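Local coordinates for trichothecene 3-O-acetyltransferase (Gibberella zeae, PDB 3B30), which probably transfers an acetyl group from acetyl coenzyme A to the 3-hydroxyl group of trichothecene mycotoxins, at residues A[243-248]-A[259-264]; A[287-292]-A[313-318]; A[376-381]-A[411-416]. One frame throughout, in Å; residues are numbered along the deposited sequence. Where two conformers were deposited one is given.

How the interactions relate
All three contacts are largely buried and all touch ethyl coenzyme A, but they lie at different depths. Interaction 3 is near the centre of the chain, where two parallel strands pack aromatic and aliphatic side chains; interactions 1 and 2 are farther out. Interaction 2 pairs an outermost strand with its neighbour in the same seven-stranded sheet, and C290 and A292 bond to L377 to join it to interaction 3. Interaction 1 instead packs two helices through small residues and turns polar groups on the cofactor phosphates. Helix 261-277 ties the set together: D262 and D263 form salt bridges to R291 of interaction 2, and D262 bonds S379 of interaction 3.

Interaction 1 (A[243-248]-A[259-264]); sequences ELKDAA and VSTDDA. With ETB (Ethyl Coenzyme A), chain B.
K245 on helix 238-249 and A264 on helix 261-277 bring their CA atoms to 5.2 Å, where the first helix passes the N-terminal turn of the second. Small side chains make the close packing: A264 CB lies 3.7 Å from K245 CA and also touches the carbonyl oxygen of L244, while A248 CB meets both A264 CB and V259 CG2. K245 leaves this seam fully extended. With CG anti to the backbone N (chi1 -172°) and every later torsion near 180°, its chain crosses the T261 side chain at about a right angle, CD 3.6 Å from T261 OG1, and brings the amine to the 3'-phosphate of ethyl coenzyme A. One phosphate oxygen, O9A, is gripped three times there: by K245 NZ at 3.0 Å, by T261 OG1 at 2.6 Å, and by the backbone N of T261. A water bridges K245 NZ to V259 O. Next door, S260 and D263 form a capping box. D263 N donates to S260 OG, and S260 N donates to D263 OD2 at 2.9 Å, from above the carboxylate plane. The same S260 OG gives its proton to the pyrophosphate oxygen O5A at 2.6 Å, while R291 and R335 hold the D263 carboxylate. The start of the helix thus serves two phosphate groups, and the lysine charge together with the helix N-terminus would probably stabilise the negative charge on the 3'-phosphate.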
loop_
_atom_site.group_PDB
_atom_site.type_symbol
_atom_site.label_atom_id
_atom_site.label_comp_id
_atom_site.label_asym_id
_atom_site.label_seq_id
_atom_site.Cartn_x
_atom_site.Cartn_y
_atom_site.Cartn_z
ATOM N N GLU A 243 -16.343 4.439 18.048
ATOM C CA GLU A 243 -17.463 5.407 17.943
ATOM C C GLU A 243 -17.888 5.642 16.499
ATOM O O GLU A 243 -19.072 5.766 16.211
ATOM C CB GLU A 243 -17.122 6.717 18.647
ATOM C CG GLU A 243 -16.954 6.497 20.157
ATOM C CD GLU A 243 -16.742 7.770 20.939
ATOM O OE1 GLU A 243 -16.831 8.872 20.340
ATOM O OE2 GLU A 243 -16.492 7.653 22.166
ATOM N N LEU A 244 -16.926 5.688 15.574
ATOM C CA LEU A 244 -17.280 5.718 14.141
ATOM C C LEU A 244 -17.980 4.435 13.718
ATOM O O LEU A 244 -18.948 4.470 12.953
ATOM C CB LEU A 244 -16.030 5.890 13.254
ATOM C CG LEU A 244 -15.368 7.266 13.215
ATOM C CD1 LEU A 244 -14.106 7.142 12.340
ATOM C CD2 LEU A 244 -16.365 8.308 12.643
ATOM N N LYS A 245 -17.464 3.284 14.161
ATOM C CA LYS A 245 -18.130 2.030 13.807
ATOM C C LYS A 245 -19.550 1.977 14.382
ATOM O O LYS A 245 -20.482 1.540 13.712
ATOM C CB LYS A 245 -17.341 0.795 14.232
ATOM C CG LYS A 245 -17.950 -0.514 13.681
ATOM C CD LYS A 245 -17.242 -1.714 14.239
ATOM C CE LYS A 245 -17.759 -3.013 13.636
ATOM N NZ LYS A 245 -17.114 -4.237 14.251
ATOM N N ASP A 246 -19.696 2.432 15.621
ATOM C CA ASP A 246 -21.016 2.470 16.272
ATOM C C ASP A 246 -21.975 3.345 15.454
ATOM O O ASP A 246 -23.110 2.939 15.191
ATOM C CB ASP A 246 -20.844 2.973 17.713
ATOM C CG ASP A 246 -22.175 3.210 18.439
ATOM O OD1 ASP A 246 -22.998 2.278 18.571
ATOM O OD2 ASP A 246 -22.371 4.345 18.901
ATOM N N ALA A 247 -21.504 4.529 15.039
ATOM C CA ALA A 247 -22.326 5.504 14.292
ATOM C C ALA A 247 -22.821 4.919 12.982
ATOM O O ALA A 247 -23.995 5.060 12.613
ATOM C CB ALA A 247 -21.530 6.802 14.033
ATOM N N ALA A 248 -21.904 4.247 12.280
ATOM C CA ALA A 248 -22.222 3.499 11.068
ATOM C C ALA A 248 -23.206 2.347 11.306
ATOM O O ALA A 248 -24.170 2.212 10.579
ATOM C CB ALA A 248 -20.941 2.972 10.424
ATOM N N VAL A 259 -21.072 -3.852 9.138
ATOM C CA VAL A 259 -19.907 -3.250 8.487
ATOM C C VAL A 259 -18.724 -3.422 9.435
ATOM O O VAL A 259 -18.905 -3.817 10.593
ATOM C CB VAL A 259 -20.135 -1.743 8.094
ATOM C CG1 VAL A 259 -21.254 -1.629 7.085
ATOM C CG2 VAL A 259 -20.395 -0.853 9.343
ATOM N N SER A 260 -17.525 -3.130 8.946
ATOM C CA SER A 260 -16.308 -3.229 9.755
ATOM C C SER A 260 -15.814 -1.876 10.222
ATOM O O SER A 260 -16.260 -0.827 9.757
ATOM C CB SER A 260 -15.195 -3.882 8.937
ATOM O OG SER A 260 -14.760 -3.011 7.883
ATOM N N THR A 261 -14.881 -1.916 11.161
ATOM C CA THR A 261 -14.133 -0.745 11.571
ATOM C C THR A 261 -13.500 -0.030 10.376
ATOM O O THR A 261 -13.601 1.188 10.246
ATOM C CB THR A 261 -13.045 -1.168 12.604
ATOM O OG1 THR A 261 -13.711 -1.774 13.714
ATOM C CG2 THR A 261 -12.283 0.040 13.123
ATOM N N ASP A 262 -12.841 -0.805 9.523
ATOM C CA ASP A 262 -12.212 -0.276 8.322
ATOM C C ASP A 262 -13.256 0.371 7.373
ATOM O O ASP A 262 -13.031 1.461 6.839
ATOM C CB ASP A 262 -11.431 -1.415 7.642
ATOM C CG ASP A 262 -10.440 -0.923 6.600
ATOM O OD1 ASP A 262 -10.867 -0.361 5.569
ATOM O OD2 ASP A 262 -9.230 -1.143 6.810
ATOM N N ASP A 263 -14.386 -0.289 7.162
ATOM C CA ASP A 263 -15.487 0.308 6.395
ATOM C C ASP A 263 -15.867 1.695 6.940
ATOM O O ASP A 263 -16.059 2.632 6.179
ATOM C CB ASP A 263 -16.766 -0.545 6.493
ATOM C CG ASP A 263 -16.689 -1.876 5.782
ATOM O OD1 ASP A 263 -15.796 -2.119 4.927
ATOM O OD2 ASP A 263 -17.570 -2.719 6.100
ATOM N N ALA A 264 -16.049 1.797 8.263
ATOM C CA ALA A 264 -16.578 3.018 8.909
ATOM C C ALA A 264 -15.614 4.198 8.772
ATOM O O ALA A 264 -16.026 5.321 8.478
ATOM C CB ALA A 264 -16.893 2.733 10.395
HETATM N N1A ETB B . -21.176 -9.926 12.415
HETATM C C2A ETB B . -20.603 -8.731 12.644
HETATM N N3A ETB B . -19.405 -8.415 12.140
HETATM C C4A ETB B . -18.759 -9.264 11.367
HETATM C C5A ETB B . -19.303 -10.487 11.122
HETATM C C6A ETB B . -20.540 -10.839 11.668
HETATM N N6A ETB B . -21.041 -12.047 11.568
HETATM N N7A ETB B . -18.438 -11.129 10.381
HETATM C C8A ETB B . -17.376 -10.369 10.156
HETATM N N9A ETB B . -17.565 -9.206 10.777
HETATM C C1B ETB B . -16.647 -8.098 10.893
HETATM C C2B ETB B . -15.453 -8.425 11.753
HETATM O O2B ETB B . -15.749 -8.467 13.079
HETATM C C3B ETB B . -14.473 -7.370 11.319
HETATM O O3B ETB B . -14.807 -6.216 11.970
HETATM P P3B ETB B . -13.856 -5.359 12.775
HETATM O O7A ETB B . -13.783 -6.074 13.924
HETATM O O8A ETB B . -12.578 -5.339 12.211
HETATM O O9A ETB B . -14.459 -4.086 12.928
HETATM C C4B ETB B . -14.865 -7.195 9.895
HETATM O O4B ETB B . -16.089 -7.775 9.683
HETATM C C5B ETB B . -13.817 -7.821 9.024
HETATM O O5B ETB B . -14.118 -7.701 7.700
HETATM P P1A ETB B . -13.056 -7.799 6.580
HETATM O O1A ETB B . -13.861 -7.550 5.404
HETATM O O2A ETB B . -12.405 -9.083 6.576
HETATM O O3A ETB B . -11.890 -6.805 6.826
HETATM P P2A ETB B . -11.866 -5.276 6.889
HETATM O O4A ETB B . -11.083 -5.031 8.007
HETATM O O5A ETB B . -13.156 -4.781 6.853
HETATM O O6A ETB B . -11.128 -4.818 5.616
HETATM C CBP ETB B . -10.453 -4.753 3.367
HETATM C CCP ETB B . -11.600 -5.025 4.340
HETATM C CDP ETB B . -11.049 -4.734 2.008
HETATM C CEP ETB B . -9.712 -3.455 3.546
HETATM C CAP ETB B . -9.409 -5.842 3.561
HETATM O OAP ETB B . -9.963 -7.081 3.479
HETATM C C9P ETB B . -8.275 -5.664 2.603
HETATM O O9P ETB B . -8.421 -6.292 1.433
HETATM N N8P ETB B . -7.282 -4.870 2.930
HETATM C C7P ETB B . -6.056 -4.716 2.218
HETATM C C6P ETB B . -6.080 -3.813 1.005
HETATM C C5P ETB B . -4.744 -3.792 0.297
HETATM O O5P ETB B . -4.105 -4.815 -0.033
HETATM N N4P ETB B . -4.287 -2.606 0.099
HETATM C C3P ETB B . -3.534 -2.261 -1.066
HETATM O O HOH W 1 -19.060 -5.757 12.594
#

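Interaction 2 (A[287-292]-A[313-318]); sequences TEFCRA and TYHNST. With ETB (Ethyl Coenzyme A), chain B.
F289 and H315 sit mid-way along an antiparallel ladder in which strand 310-318, outermost in a seven-stranded mixed sheet, runs beside strand 286-294; the axes of segments 287-292 and 313-318 approach to 4.6 Å. Backbone bonds come first. T287-S317, F289-H315 and R291-T313 are hydrogen-bonded pairs; E288-N316 and C290-Y314 are the non-hydrogen-bonded ones between them. The central pair is uneven: F289 N reaches H315 O at 2.8 Å, but the return bond is weak, and F289 O takes a second weak bond from H315 ND1 at 3.4 Å, at the edge of the imidazole. Among polar side chains, E288 and N316 lie side by side, pointing the same way. N316 ND2 donates to E288 OE2 at 3.1 Å, meeting the anti side of the carboxylate, with the acceptor close to the amide plane although the two planes are 55° apart. A sulfur-aromatic contact joins the next pair, C290 SG coming to the edge of the Y314 ring, 3.7 Å from CD2; the Y314 hydroxyl is bonded farther out, to L365 O and Q211. On the face shared by F289, R291 and H315, the R291 chain is extended (CG anti to N, chi1 -168°) and carries its guanidinium off that face, away from 313-318, where NH2 makes salt bridges with D262 OD1 and D263 OD1. In the plane of that guanidinium, one water lies 3.0 Å from R291 NH1 and 2.8 Å from T313 OG1.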
loop_
_atom_site.group_PDB
_atom_site.type_symbol
_atom_site.label_atom_id
_atom_site.label_comp_id
_atom_site.label_asym_id
_atom_site.label_seq_id
_atom_site.Cartn_x
_atom_site.Cartn_y
_atom_site.Cartn_z
ATOM N N THR A 287 -18.706 11.629 -7.699
ATOM C CA THR A 287 -17.580 11.255 -6.868
ATOM C C THR A 287 -17.457 9.723 -6.891
ATOM O O THR A 287 -18.460 9.015 -6.767
ATOM C CB THR A 287 -17.675 11.821 -5.428
ATOM O OG1 THR A 287 -16.521 11.415 -4.668
ATOM C CG2 THR A 287 -18.940 11.373 -4.707
ATOM N N GLU A 288 -16.229 9.243 -7.108
ATOM C CA GLU A 288 -15.940 7.799 -7.091
ATOM C C GLU A 288 -14.986 7.433 -5.950
ATOM O O GLU A 288 -13.933 8.028 -5.819
ATOM C CB GLU A 288 -15.332 7.332 -8.413
ATOM C CG GLU A 288 -15.262 5.791 -8.522
ATOM C CD GLU A 288 -14.785 5.339 -9.870
ATOM O OE1 GLU A 288 -13.743 5.848 -10.313
ATOM O OE2 GLU A 288 -15.422 4.471 -10.482
ATOM N N PHE A 289 -15.366 6.438 -5.152
ATOM C CA PHE A 289 -14.456 5.880 -4.152
ATOM C C PHE A 289 -13.856 4.631 -4.777
ATOM O O PHE A 289 -14.588 3.766 -5.255
ATOM C CB PHE A 289 -15.207 5.519 -2.857
ATOM C CG PHE A 289 -14.303 5.286 -1.651
ATOM C CD1 PHE A 289 -14.109 6.294 -0.710
ATOM C CD2 PHE A 289 -13.670 4.047 -1.451
ATOM C CE1 PHE A 289 -13.305 6.083 0.430
ATOM C CE2 PHE A 289 -12.858 3.831 -0.305
ATOM C CZ PHE A 289 -12.680 4.869 0.623
ATOM N N CYS A 290 -12.523 4.561 -4.783
ATOM C CA CYS A 290 -11.814 3.394 -5.266
ATOM C C CYS A 290 -11.119 2.766 -4.071
ATOM O O CYS A 290 -10.266 3.383 -3.434
ATOM C CB CYS A 290 -10.771 3.778 -6.317
ATOM S SG CYS A 290 -11.435 4.719 -7.718
ATOM N N ARG A 291 -11.503 1.544 -3.743
ATOM C CA ARG A 291 -10.969 0.931 -2.534
ATOM C C ARG A 291 -10.120 -0.320 -2.851
ATOM O O ARG A 291 -10.608 -1.249 -3.493
ATOM C CB ARG A 291 -12.122 0.548 -1.629
ATOM C CG ARG A 291 -11.670 0.178 -0.220
ATOM C CD ARG A 291 -12.823 -0.536 0.506
ATOM N NE ARG A 291 -12.612 -0.639 1.953
ATOM C CZ ARG A 291 -13.500 -1.151 2.804
ATOM N NH1 ARG A 291 -14.643 -1.605 2.342
ATOM N NH2 ARG A 291 -13.248 -1.187 4.106
ATOM N N ALA A 292 -8.874 -0.342 -2.376
ATOM C CA ALA A 292 -8.001 -1.500 -2.580
ATOM C C ALA A 292 -8.478 -2.679 -1.735
ATOM O O ALA A 292 -8.843 -2.531 -0.538
ATOM C CB ALA A 292 -6.550 -1.187 -2.266
ATOM N N THR A 313 -12.585 -2.069 -5.338
ATOM C CA THR A 313 -14.046 -1.941 -5.484
ATOM C C THR A 313 -14.318 -0.468 -5.785
ATOM O O THR A 313 -13.571 0.408 -5.356
ATOM C CB THR A 313 -14.851 -2.438 -4.227
ATOM O OG1 THR A 313 -14.482 -1.667 -3.082
ATOM C CG2 THR A 313 -14.603 -3.943 -3.942
ATOM N N TYR A 314 -15.376 -0.204 -6.555
ATOM C CA TYR A 314 -15.681 1.138 -7.075
ATOM C C TYR A 314 -17.093 1.491 -6.637
ATOM O O TYR A 314 -17.991 0.647 -6.702
ATOM C CB TYR A 314 -15.622 1.167 -8.630
ATOM C CG TYR A 314 -14.253 0.798 -9.120
ATOM C CD1 TYR A 314 -13.961 -0.519 -9.520
ATOM C CD2 TYR A 314 -13.213 1.739 -9.116
ATOM C CE1 TYR A 314 -12.653 -0.884 -9.927
ATOM C CE2 TYR A 314 -11.899 1.374 -9.537
ATOM C CZ TYR A 314 -11.644 0.061 -9.910
ATOM O OH TYR A 314 -10.376 -0.303 -10.311
ATOM N N HIS A 315 -17.262 2.743 -6.240
ATOM C CA HIS A 315 -18.471 3.234 -5.583
ATOM C C HIS A 315 -18.737 4.623 -6.133
ATOM O O HIS A 315 -17.946 5.539 -5.913
ATOM C CB HIS A 315 -18.275 3.264 -4.073
ATOM C CG HIS A 315 -17.785 1.961 -3.526
ATOM N ND1 HIS A 315 -16.440 1.667 -3.402
ATOM C CD2 HIS A 315 -18.454 0.850 -3.136
ATOM C CE1 HIS A 315 -16.305 0.436 -2.937
ATOM N NE2 HIS A 315 -17.506 -0.077 -2.755
ATOM N N ASN A 316 -19.827 4.756 -6.882
ATOM C CA ASN A 316 -20.098 6.002 -7.592
ATOM C C ASN A 316 -21.367 6.690 -7.090
ATOM O O ASN A 316 -22.383 6.060 -6.919
ATOM C CB ASN A 316 -20.165 5.743 -9.084
ATOM C CG ASN A 316 -18.808 5.435 -9.659
ATOM O OD1 ASN A 316 -18.069 6.339 -10.004
ATOM N ND2 ASN A 316 -18.457 4.148 -9.724
ATOM N N SER A 317 -21.262 7.982 -6.844
ATOM C CA SER A 317 -22.345 8.758 -6.268
ATOM C C SER A 317 -22.093 10.220 -6.605
ATOM O O SER A 317 -21.386 10.535 -7.580
ATOM C CB SER A 317 -22.374 8.523 -4.743
ATOM O OG SER A 317 -23.516 9.076 -4.124
ATOM N N THR A 318 -22.648 11.130 -5.810
ATOM C CA THR A 318 -22.345 12.538 -5.996
ATOM C C THR A 318 -21.830 13.106 -4.706
ATOM O O THR A 318 -22.066 12.558 -3.632
ATOM C CB THR A 318 -23.566 13.372 -6.484
ATOM O OG1 THR A 318 -24.598 13.304 -5.510
ATOM C CG2 THR A 318 -24.101 12.851 -7.828
HETATM N N1A ETB B . -21.176 -9.926 12.415
HETATM C C2A ETB B . -20.603 -8.731 12.644
HETATM N N3A ETB B . -19.405 -8.415 12.140
HETATM C C4A ETB B . -18.759 -9.264 11.367
HETATM C C5A ETB B . -19.303 -10.487 11.122
HETATM C C6A ETB B . -20.540 -10.839 11.668
HETATM N N6A ETB B . -21.041 -12.047 11.568
HETATM N N7A ETB B . -18.438 -11.129 10.381
HETATM C C8A ETB B . -17.376 -10.369 10.156
HETATM N N9A ETB B . -17.565 -9.206 10.777
HETATM C C1B ETB B . -16.647 -8.098 10.893
HETATM C C2B ETB B . -15.453 -8.425 11.753
HETATM O O2B ETB B . -15.749 -8.467 13.079
HETATM C C3B ETB B . -14.473 -7.370 11.319
HETATM O O3B ETB B . -14.807 -6.216 11.970
HETATM P P3B ETB B . -13.856 -5.359 12.775
HETATM O O7A ETB B . -13.783 -6.074 13.924
HETATM O O8A ETB B . -12.578 -5.339 12.211
HETATM O O9A ETB B . -14.459 -4.086 12.928
HETATM C C4B ETB B . -14.865 -7.195 9.895
HETATM O O4B ETB B . -16.089 -7.775 9.683
HETATM C C5B ETB B . -13.817 -7.821 9.024
HETATM O O5B ETB B . -14.118 -7.701 7.700
HETATM P P1A ETB B . -13.056 -7.799 6.580
HETATM O O1A ETB B . -13.861 -7.550 5.404
HETATM O O2A ETB B . -12.405 -9.083 6.576
HETATM O O3A ETB B . -11.890 -6.805 6.826
HETATM P P2A ETB B . -11.866 -5.276 6.889
HETATM O O4A ETB B . -11.083 -5.031 8.007
HETATM O O5A ETB B . -13.156 -4.781 6.853
HETATM O O6A ETB B . -11.128 -4.818 5.616
HETATM C CBP ETB B . -10.453 -4.753 3.367
HETATM C CCP ETB B . -11.600 -5.025 4.340
HETATM C CDP ETB B . -11.049 -4.734 2.008
HETATM C CEP ETB B . -9.712 -3.455 3.546
HETATM C CAP ETB B . -9.409 -5.842 3.561
HETATM O OAP ETB B . -9.963 -7.081 3.479
HETATM C C9P ETB B . -8.275 -5.664 2.603
HETATM O O9P ETB B . -8.421 -6.292 1.433
HETATM N N8P ETB B . -7.282 -4.870 2.930
HETATM C C7P ETB B . -6.056 -4.716 2.218
HETATM C C6P ETB B . -6.080 -3.813 1.005
HETATM C C5P ETB B . -4.744 -3.792 0.297
HETATM O O5P ETB B . -4.105 -4.815 -0.033
HETATM N N4P ETB B . -4.287 -2.606 0.099
HETATM C C3P ETB B . -3.534 -2.261 -1.066
HETATM O O HOH W 2 -15.399 -2.198 -0.465
#

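Interaction 3 (A[376-381]-A[411-416]). With ETB (Ethyl Coenzyme A), chain B.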
loop_
_atom_site.group_PDB
_atom_site.type_symbol
_atom_site.label_atom_id
_atom_site.label_comp_id
_atom_site.label_asym_id
_atom_site.label_seq_id
_atom_site.Cartn_x
_atom_site.Cartn_y
_atom_site.Cartn_z
ATOM N N MET A 376 -8.952 7.533 -3.621
ATOM C CA MET A 376 -8.295 6.291 -3.988
ATOM C C MET A 376 -7.565 5.812 -2.739
ATOM O O MET A 376 -6.441 6.249 -2.471
ATOM C CB MET A 376 -7.307 6.508 -5.134
ATOM C CG MET A 376 -7.944 7.169 -6.382
ATOM S SD MET A 376 -6.754 7.747 -7.621
ATOM C CE MET A 376 -5.951 9.102 -6.757
ATOM N N LEU A 377 -8.209 4.914 -1.999
ATOM C CA LEU A 377 -7.740 4.495 -0.675
ATOM C C LEU A 377 -7.230 3.062 -0.682
ATOM O O LEU A 377 -7.917 2.170 -1.182
ATOM C CB LEU A 377 -8.860 4.613 0.384
ATOM C CG LEU A 377 -8.619 3.936 1.771
ATOM C CD1 LEU A 377 -7.458 4.542 2.541
ATOM C CD2 LEU A 377 -9.868 3.933 2.633
ATOM N N SER A 378 -6.031 2.891 -0.121
ATOM C CA SER A 378 -5.426 1.573 0.097
ATOM C C SER A 378 -5.146 1.341 1.589
ATOM O O SER A 378 -4.270 1.977 2.194
ATOM C CB SER A 378 -4.146 1.388 -0.738
ATOM O OG SER A 378 -3.680 0.047 -0.624
ATOM N N SER A 379 -5.918 0.432 2.196
ATOM C CA SER A 379 -5.758 0.117 3.615
ATOM C C SER A 379 -4.664 -0.919 3.841
ATOM O O SER A 379 -4.738 -2.043 3.314
ATOM C CB SER A 379 -7.071 -0.426 4.189
ATOM O OG SER A 379 -6.904 -0.867 5.520
ATOM N N TRP A 380 -3.667 -0.572 4.643
ATOM C CA TRP A 380 -2.668 -1.583 5.058
ATOM C C TRP A 380 -2.943 -2.035 6.487
ATOM O O TRP A 380 -2.092 -2.665 7.134
ATOM C CB TRP A 380 -1.252 -0.990 4.949
ATOM C CG TRP A 380 -0.872 -0.546 3.538
ATOM C CD1 TRP A 380 -1.505 -0.883 2.374
ATOM C CD2 TRP A 380 0.236 0.280 3.166
ATOM N NE1 TRP A 380 -0.866 -0.306 1.305
ATOM C CE2 TRP A 380 0.210 0.405 1.757
ATOM C CE3 TRP A 380 1.236 0.946 3.889
ATOM C CZ2 TRP A 380 1.151 1.162 1.049
ATOM C CZ3 TRP A 380 2.185 1.698 3.181
ATOM C CH2 TRP A 380 2.133 1.797 1.785
ATOM N N ALA A 381 -4.147 -1.723 6.983
ATOM C CA ALA A 381 -4.450 -1.851 8.420
ATOM C C ALA A 381 -4.208 -3.271 8.927
ATOM O O ALA A 381 -3.708 -3.443 10.042
ATOM C CB ALA A 381 -5.905 -1.419 8.728
ATOM N N LEU A 411 -5.030 10.394 -3.240
ATOM C CA LEU A 411 -4.423 9.124 -2.828
ATOM C C LEU A 411 -4.371 9.077 -1.303
ATOM O O LEU A 411 -4.018 10.064 -0.649
ATOM C CB LEU A 411 -3.027 8.949 -3.437
ATOM C CG LEU A 411 -2.334 7.582 -3.251
ATOM C CD1 LEU A 411 -3.125 6.458 -3.998
ATOM C CD2 LEU A 411 -0.881 7.629 -3.717
ATOM N N MET A 412 -4.708 7.920 -0.734
ATOM C CA MET A 412 -4.796 7.776 0.715
ATOM C C MET A 412 -4.390 6.378 1.173
ATOM O O MET A 412 -4.521 5.437 0.415
ATOM C CB MET A 412 -6.209 8.072 1.198
ATOM C CG MET A 412 -6.721 9.464 0.855
ATOM S SD MET A 412 -8.391 9.696 1.517
ATOM C CE MET A 412 -8.773 11.265 0.728
ATOM N N TYR A 413 -3.824 6.280 2.381
ATOM C CA TYR A 413 -3.482 4.957 2.974
ATOM C C TYR A 413 -3.971 4.855 4.409
ATOM O O TYR A 413 -4.023 5.878 5.113
ATOM C CB TYR A 413 -1.960 4.733 2.992
ATOM C CG TYR A 413 -1.332 4.759 1.621
ATOM C CD1 TYR A 413 -0.701 5.906 1.135
ATOM C CD2 TYR A 413 -1.398 3.639 0.791
ATOM C CE1 TYR A 413 -0.142 5.917 -0.151
ATOM C CE2 TYR A 413 -0.858 3.653 -0.491
ATOM C CZ TYR A 413 -0.230 4.785 -0.948
ATOM O OH TYR A 413 0.296 4.737 -2.227
ATOM N N PHE A 414 -4.295 3.632 4.861
ATOM C CA PHE A 414 -4.284 3.345 6.312
ATOM C C PHE A 414 -2.990 2.599 6.620
ATOM O O PHE A 414 -2.613 1.661 5.901
ATOM C CB PHE A 414 -5.453 2.466 6.771
ATOM C CG PHE A 414 -6.824 3.076 6.539
ATOM C CD1 PHE A 414 -6.971 4.454 6.367
ATOM C CD2 PHE A 414 -7.959 2.268 6.527
ATOM C CE1 PHE A 414 -8.251 5.010 6.125
ATOM C CE2 PHE A 414 -9.235 2.815 6.301
ATOM C CZ PHE A 414 -9.364 4.181 6.100
ATOM N N MET A 415 -2.332 3.002 7.695
ATOM C CA MET A 415 -1.151 2.275 8.150
ATOM C C MET A 415 -1.564 0.934 8.763
ATOM O O MET A 415 -2.741 0.758 9.105
ATOM C CB MET A 415 -0.391 3.114 9.148
ATOM C CG MET A 415 0.120 4.467 8.580
ATOM S SD MET A 415 1.220 4.279 7.157
ATOM C CE MET A 415 0.205 4.759 5.751
ATOM N N PRO A 416 -0.604 -0.004 8.900
ATOM C CA PRO A 416 -0.851 -1.156 9.748
ATOM C C PRO A 416 -1.396 -0.645 11.080
ATOM O O PRO A 416 -0.861 0.326 11.677
ATOM C CB PRO A 416 0.549 -1.797 9.896
ATOM C CG PRO A 416 1.251 -1.423 8.621
ATOM C CD PRO A 416 0.759 -0.020 8.307
HETATM N N1A ETB B . -21.176 -9.926 12.415
HETATM C C2A ETB B . -20.603 -8.731 12.644
HETATM N N3A ETB B . -19.405 -8.415 12.140
HETATM C C4A ETB B . -18.759 -9.264 11.367
HETATM C C5A ETB B . -19.303 -10.487 11.122
HETATM C C6A ETB B . -20.540 -10.839 11.668
HETATM N N6A ETB B . -21.041 -12.047 11.568
HETATM N N7A ETB B . -18.438 -11.129 10.381
HETATM C C8A ETB B . -17.376 -10.369 10.156
HETATM N N9A ETB B . -17.565 -9.206 10.777
HETATM C C1B ETB B . -16.647 -8.098 10.893
HETATM C C2B ETB B . -15.453 -8.425 11.753
HETATM O O2B ETB B . -15.749 -8.467 13.079
HETATM C C3B ETB B . -14.473 -7.370 11.319
HETATM O O3B ETB B . -14.807 -6.216 11.970
HETATM P P3B ETB B . -13.856 -5.359 12.775
HETATM O O7A ETB B . -13.783 -6.074 13.924
HETATM O O8A ETB B . -12.578 -5.339 12.211
HETATM O O9A ETB B . -14.459 -4.086 12.928
HETATM C C4B ETB B . -14.865 -7.195 9.895
HETATM O O4B ETB B . -16.089 -7.775 9.683
HETATM C C5B ETB B . -13.817 -7.821 9.024
HETATM O O5B ETB B . -14.118 -7.701 7.700
HETATM P P1A ETB B . -13.056 -7.799 6.580
HETATM O O1A ETB B . -13.861 -7.550 5.404
HETATM O O2A ETB B . -12.405 -9.083 6.576
HETATM O O3A ETB B . -11.890 -6.805 6.826
HETATM P P2A ETB B . -11.866 -5.276 6.889
HETATM O O4A ETB B . -11.083 -5.031 8.007
HETATM O O5A ETB B . -13.156 -4.781 6.853
HETATM O O6A ETB B . -11.128 -4.818 5.616
HETATM C CBP ETB B . -10.453 -4.753 3.367
HETATM C CCP ETB B . -11.600 -5.025 4.340
HETATM C CDP ETB B . -11.049 -4.734 2.008
HETATM C CEP ETB B . -9.712 -3.455 3.546
HETATM C CAP ETB B . -9.409 -5.842 3.561
HETATM O OAP ETB B . -9.963 -7.081 3.479
HETATM C C9P ETB B . -8.275 -5.664 2.603
HETATM O O9P ETB B . -8.421 -6.292 1.433
HETATM N N8P ETB B . -7.282 -4.870 2.930
HETATM C C7P ETB B . -6.056 -4.716 2.218
HETATM C C6P ETB B . -6.080 -3.813 1.005
HETATM C C5P ETB B . -4.744 -3.792 0.297
HETATM O O5P ETB B . -4.105 -4.815 -0.033
HETATM N N4P ETB B . -4.287 -2.606 0.099
HETATM C C3P ETB B . -3.534 -2.261 -1.066
#
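L377 and F414 meet across two parallel strands, 376-379 and 411-414, that run at 19° to each other inside the seven-stranded sheet. The backbone bonds alternate down the seam: M412 N to M376 O, S378 N to M412 O, F414 N to S378 O, and finally W380 N to F414 O at 2.8 Å, where the chain is already leaving the strand. Apolar contacts follow. On the face carrying L377, M412 and F414, the leucine crosses the phenylalanine at about a right angle. Its CD1 lies over the ring face in a CH-pi contact, 4.0 Å from the centroid, while CD2 approaches F414 CZ to 3.5 Å; I269 and S266 of helix 261-277 also touch the F414 side chain. Past the end of strand 376-379, the W380 indole lies obliquely against the ring of Y413, a residue of the face that also carries S378, planes at 42°, with W380 CZ2 3.6 Å from Y413 CE2. W380 owes this position to a chi1 of -60°, CG beside its backbone N. Polar contacts gather around S379: OG accepts from A381 N at 3.2 Å, an ST turn, and is also bonded to D262. Its carbonyl oxygen accepts a weak bond from N4P of ethyl coenzyme A at 3.3 Å, and that nitrogen lies at the edge of the indole. S378 OG comes so near C3P of the ligand that the contact is doubtful. The parallel ladder thus holds the strands in register while apolar side chains fill the seam; the one hydrogen bond assigned between these segments and the pantetheine arm is weak, so they probably guide it mostly by packing and shape.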